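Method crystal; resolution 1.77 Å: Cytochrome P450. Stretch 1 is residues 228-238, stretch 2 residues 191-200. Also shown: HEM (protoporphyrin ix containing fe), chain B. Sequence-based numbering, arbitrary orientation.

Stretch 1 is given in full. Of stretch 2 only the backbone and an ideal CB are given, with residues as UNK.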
# COMPACT_ATOMS: atom_id res chain seq x y z
N GLU A 228 19.85 7.91 -7.27
CA GLU A 228 18.69 8.19 -6.43
C GLU A 228 17.40 7.85 -7.17
O GLU A 228 16.44 7.36 -6.58
CB GLU A 228 18.69 9.66 -5.98
CG GLU A 228 19.88 10.03 -5.10
CD GLU A 228 20.14 11.53 -5.09
OE1 GLU A 228 20.29 12.13 -6.18
OE2 GLU A 228 20.20 12.12 -3.99
N LEU A 229 17.39 8.08 -8.48
CA LEU A 229 16.17 7.87 -9.25
C LEU A 229 15.84 6.40 -9.39
O LEU A 229 14.68 6.01 -9.25
CB LEU A 229 16.24 8.55 -10.63
CG LEU A 229 14.96 8.50 -11.49
CD1 LEU A 229 13.72 9.05 -10.74
CD2 LEU A 229 15.15 9.25 -12.81
N ILE A 230 16.86 5.58 -9.65
CA ILE A 230 16.62 4.15 -9.82
C ILE A 230 16.03 3.47 -8.58
O ILE A 230 15.02 2.78 -8.69
CB ILE A 230 17.87 3.41 -10.33
CG1 ILE A 230 18.14 3.82 -11.78
CG2 ILE A 230 17.65 1.91 -10.25
CD1 ILE A 230 19.49 3.39 -12.31
N PRO A 231 16.66 3.66 -7.41
CA PRO A 231 16.07 3.10 -6.19
C PRO A 231 14.65 3.63 -5.93
O PRO A 231 13.81 2.91 -5.39
CB PRO A 231 17.01 3.58 -5.08
CG PRO A 231 18.31 3.81 -5.75
CD PRO A 231 17.99 4.26 -7.15
N PHE A 232 14.40 4.89 -6.28
CA PHE A 232 13.05 5.46 -6.16
C PHE A 232 12.01 4.74 -7.05
O PHE A 232 10.90 4.44 -6.60
CB PHE A 232 13.06 6.98 -6.44
CG PHE A 232 11.68 7.58 -6.43
CD1 PHE A 232 11.01 7.77 -5.24
CD2 PHE A 232 11.04 7.90 -7.62
CE1 PHE A 232 9.72 8.30 -5.23
CE2 PHE A 232 9.75 8.44 -7.62
CZ PHE A 232 9.10 8.64 -6.42
N CYS A 233 12.35 4.46 -8.30
CA CYS A 233 11.43 3.73 -9.18
C CYS A 233 11.10 2.34 -8.65
O CYS A 233 9.94 1.93 -8.64
CB CYS A 233 11.98 3.67 -10.61
SG CYS A 233 12.06 5.29 -11.41
N THR A 234 12.12 1.63 -8.19
CA THR A 234 11.91 0.31 -7.60
C THR A 234 10.99 0.39 -6.37
O THR A 234 10.11 -0.45 -6.20
CB THR A 234 13.24 -0.35 -7.24
OG1 THR A 234 14.05 -0.46 -8.43
CG2 THR A 234 12.99 -1.73 -6.69
N LEU A 235 11.17 1.42 -5.54
CA LEU A 235 10.32 1.62 -4.36
C LEU A 235 8.86 1.75 -4.75
O LEU A 235 7.98 1.25 -4.04
CB LEU A 235 10.76 2.85 -3.56
CG LEU A 235 9.94 3.15 -2.31
CD1 LEU A 235 9.88 1.92 -1.39
CD2 LEU A 235 10.52 4.36 -1.60
N LEU A 236 8.58 2.42 -5.86
CA LEU A 236 7.21 2.59 -6.30
C LEU A 236 6.50 1.24 -6.50
O LEU A 236 5.33 1.10 -6.19
CB LEU A 236 7.12 3.42 -7.57
CG LEU A 236 7.65 4.85 -7.45
CD1 LEU A 236 7.32 5.61 -8.75
CD2 LEU A 236 7.08 5.58 -6.23
N LEU A 237 7.22 0.26 -7.05
CA LEU A 237 6.69 -1.09 -7.18
C LEU A 237 6.52 -1.73 -5.81
O LEU A 237 5.47 -2.29 -5.50
CB LEU A 237 7.63 -1.97 -8.01
CG LEU A 237 8.20 -1.31 -9.26
CD1 LEU A 237 8.98 -2.36 -10.07
CD2 LEU A 237 7.12 -0.68 -10.09
N VAL A 238 7.57 -1.65 -5.00
CA VAL A 238 7.61 -2.31 -3.69
C VAL A 238 6.54 -1.74 -2.77
O VAL A 238 5.82 -2.48 -2.10
CB VAL A 238 9.03 -2.20 -3.04
CG1 VAL A 238 9.04 -2.73 -1.61
CG2 VAL A 238 10.07 -2.97 -3.89
N UNK A 191 16.19 -4.83 -12.30
CA UNK A 191 15.31 -3.66 -12.36
C UNK A 191 16.11 -2.38 -12.54
O UNK A 191 15.75 -1.53 -13.34
CB UNK A 191 14.46 -3.57 -11.09
N UNK A 192 17.20 -2.25 -11.77
CA UNK A 192 18.09 -1.10 -11.86
C UNK A 192 18.57 -0.84 -13.29
O UNK A 192 18.45 0.27 -13.79
CB UNK A 192 19.30 -1.31 -10.94
N UNK A 193 19.12 -1.87 -13.93
CA UNK A 193 19.61 -1.75 -15.31
C UNK A 193 18.48 -1.41 -16.28
O UNK A 193 18.67 -0.63 -17.21
CB UNK A 193 20.29 -3.05 -15.74
N UNK A 194 17.31 -1.99 -16.05
CA UNK A 194 16.16 -1.73 -16.90
C UNK A 194 15.74 -0.26 -16.75
O UNK A 194 15.56 0.44 -17.75
CB UNK A 194 15.00 -2.67 -16.55
N UNK A 195 15.61 0.20 -15.51
CA UNK A 195 15.25 1.60 -15.27
C UNK A 195 16.32 2.53 -15.82
O UNK A 195 16.01 3.62 -16.30
CB UNK A 195 15.05 1.86 -13.78
N UNK A 196 17.59 2.12 -15.74
CA UNK A 196 18.68 2.93 -16.29
C UNK A 196 18.42 3.18 -17.76
O UNK A 196 18.57 4.30 -18.25
CB UNK A 196 20.03 2.25 -16.09
N UNK A 197 18.03 2.13 -18.47
CA UNK A 197 17.72 2.25 -19.88
C UNK A 197 16.57 3.19 -20.17
O UNK A 197 16.66 4.03 -21.07
CB UNK A 197 17.40 0.87 -20.46
N UNK A 198 15.48 3.06 -19.41
CA UNK A 198 14.32 3.93 -19.61
C UNK A 198 14.67 5.37 -19.30
O UNK A 198 14.23 6.30 -19.99
CB UNK A 198 13.15 3.48 -18.74
N UNK A 199 15.46 5.58 -18.25
CA UNK A 199 15.90 6.92 -17.89
C UNK A 199 16.61 7.60 -19.08
O UNK A 199 16.33 8.75 -19.40
CB UNK A 199 16.83 6.86 -16.68
N UNK A 200 17.53 6.88 -19.73
CA UNK A 200 18.26 7.44 -20.87
C UNK A 200 17.29 7.76 -22.00
O UNK A 200 17.41 8.79 -22.69
CB UNK A 200 19.34 6.47 -21.35
CHA HEM B . 4.83 5.42 2.17
CHB HEM B . 0.74 2.89 2.67
CHC HEM B . 0.18 2.80 -2.17
CHD HEM B . 4.52 4.89 -2.70
C1A HEM B . 3.75 4.78 2.74
C2A HEM B . 3.44 4.70 4.15
C3A HEM B . 2.31 4.01 4.29
C4A HEM B . 1.86 3.63 2.97
CMA HEM B . 1.60 3.66 5.63
CAA HEM B . 4.26 5.33 5.30
CBA HEM B . 5.46 4.47 5.64
CGA HEM B . 6.11 4.89 6.94
O1A HEM B . 7.07 4.19 7.35
O2A HEM B . 5.68 5.90 7.55
C1B HEM B . 0.24 2.69 1.41
C2B HEM B . -1.07 2.13 1.11
C3B HEM B . -1.21 2.10 -0.22
C4B HEM B . -0.02 2.65 -0.82
CMB HEM B . -2.08 1.67 2.18
CAB HEM B . -2.41 1.62 -1.07
CBB HEM B . -3.63 1.54 -0.54
C1C HEM B . 1.28 3.39 -2.73
C2C HEM B . 1.50 3.64 -4.14
C3C HEM B . 2.70 4.21 -4.27
C4C HEM B . 3.27 4.35 -2.96
CMC HEM B . 0.47 3.28 -5.24
CAC HEM B . 3.45 4.68 -5.54
CBC HEM B . 3.10 4.35 -6.79
C1D HEM B . 5.01 5.20 -1.45
C2D HEM B . 6.30 5.79 -1.23
C3D HEM B . 6.41 5.97 0.29
C4D HEM B . 5.17 5.46 0.83
CMD HEM B . 7.33 6.18 -2.31
CAD HEM B . 7.60 6.58 1.07
CBD HEM B . 7.34 8.07 1.23
CGD HEM B . 8.42 8.70 2.08
O1D HEM B . 8.53 9.96 2.06
O2D HEM B . 9.17 7.93 2.74
NA HEM B . 2.76 4.10 2.05
NB HEM B . 0.85 2.98 0.20
NC HEM B . 2.39 3.83 -2.03
ND HEM B . 4.38 5.03 -0.24
FE HEM B . 2.53 4.13 0.01

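Both stretches are helical, and their axes approach to 9.4 Å with 113° between their N-to-C directions. Stretch 1 offers mostly apolar side chains, so shape should matter more than charge.

Position 191 points its CB toward stretch 1. The ideal CB lies 4.1 Å from Thr 234 OG1, and Leu 237 is further along. A medium or long apolar side chain would suit. The residue is Leu 191, whose CD1 comes 4.1 Å from Leu 237 CD1.

Position 192 points sideways, its ideal CB 3.7 Å from Ile 230 CG2. A small residue fits easily; a larger one is not excluded, but has little room on the side of that methyl. The residue is Ala 192. Ile 230 CG2 packs 3.4 Å from Ala 192 CA.

Position 193 points away, and position 194 has nothing of stretch 1 near its CB. Stretch 1 sets no preference at either. They are Ala 193 and Phe 194.

Position 195 points toward stretch 1, with its ideal CB 4.2 Å from Ile 230 CG1 and 4.8 Å from Cys 233 CB. Ile 230, Cys 233, Thr 234 and Leu 237 outline a hollow. Leucine, methionine or an aromatic residue could enter it. The residue is Phe 195, a knob among those four. Cys 233 CB lies over one ring face, 3.6 Å from the ring centroid and only 5° off the normal, a CH-pi contact. At the ring edge, Thr 234 OG1 is 3.6 Å from Phe 195 CE2 and Leu 237 CD1 is 4.2 Å from Phe 195 CZ.

Position 196 points sideways, its ideal CB 4.0 Å from Ile 230 CD1. A small residue suits. It is Ala 196, which helps form the hole for Ile 230 together with Ala 192, Phe 195 and 199.

Positions 197 and 198 have no partner in stretch 1. The residues are Gly 197, with ordinary helical angles, and Ile 198.

Position 199 points toward stretch 1, its ideal CB 4.8 Å from Leu 229 CD2. That gap favours an apolar side chain with some reach: leucine, isoleucine or methionine. It is Ile 199, whose CD1 packs 3.5 Å from Leu 229 CD2 and 3.8 Å from Ile 230 CG1.

Position 200 is out of reach, so many residues are possible. It is Glu 200.

Stretch 2 191-200: LAAFFAGIIE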
# COMPACT_ATOMS: atom_id res chain seq x y z
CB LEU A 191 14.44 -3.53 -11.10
CG LEU A 191 13.11 -4.28 -11.10
CD1 LEU A 191 12.20 -3.77 -12.21
CD2 LEU A 191 13.37 -5.76 -11.26
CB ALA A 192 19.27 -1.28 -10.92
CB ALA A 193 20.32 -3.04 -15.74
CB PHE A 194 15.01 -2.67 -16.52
CG PHE A 194 13.76 -2.48 -17.36
CD1 PHE A 194 12.72 -1.67 -16.91
CD2 PHE A 194 13.61 -3.14 -18.56
CE1 PHE A 194 11.57 -1.51 -17.66
CE2 PHE A 194 12.46 -2.98 -19.32
CZ PHE A 194 11.44 -2.17 -18.87
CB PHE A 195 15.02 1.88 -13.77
CG PHE A 195 13.72 1.36 -13.24
CD1 PHE A 195 12.52 1.61 -13.90
CD2 PHE A 195 13.69 0.62 -12.07
CE1 PHE A 195 11.32 1.12 -13.40
CE2 PHE A 195 12.49 0.12 -11.58
CZ PHE A 195 11.32 0.38 -12.24
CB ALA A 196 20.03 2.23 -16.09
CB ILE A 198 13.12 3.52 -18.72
CG1 ILE A 198 12.48 2.22 -19.21
CG2 ILE A 198 12.06 4.60 -18.76
CD1 ILE A 198 13.40 1.07 -19.35
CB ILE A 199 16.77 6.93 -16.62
CG1 ILE A 199 15.90 6.70 -15.38
CG2 ILE A 199 17.52 8.25 -16.49
CD1 ILE A 199 16.67 6.38 -14.11
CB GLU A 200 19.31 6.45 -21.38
CG GLU A 200 20.70 6.67 -20.83
CD GLU A 200 21.21 8.08 -21.07
OE1 GLU A 200 20.73 8.74 -22.02
OE2 GLU A 200 22.08 8.53 -20.31
O HOH W 1 3.50 1.91 0.32
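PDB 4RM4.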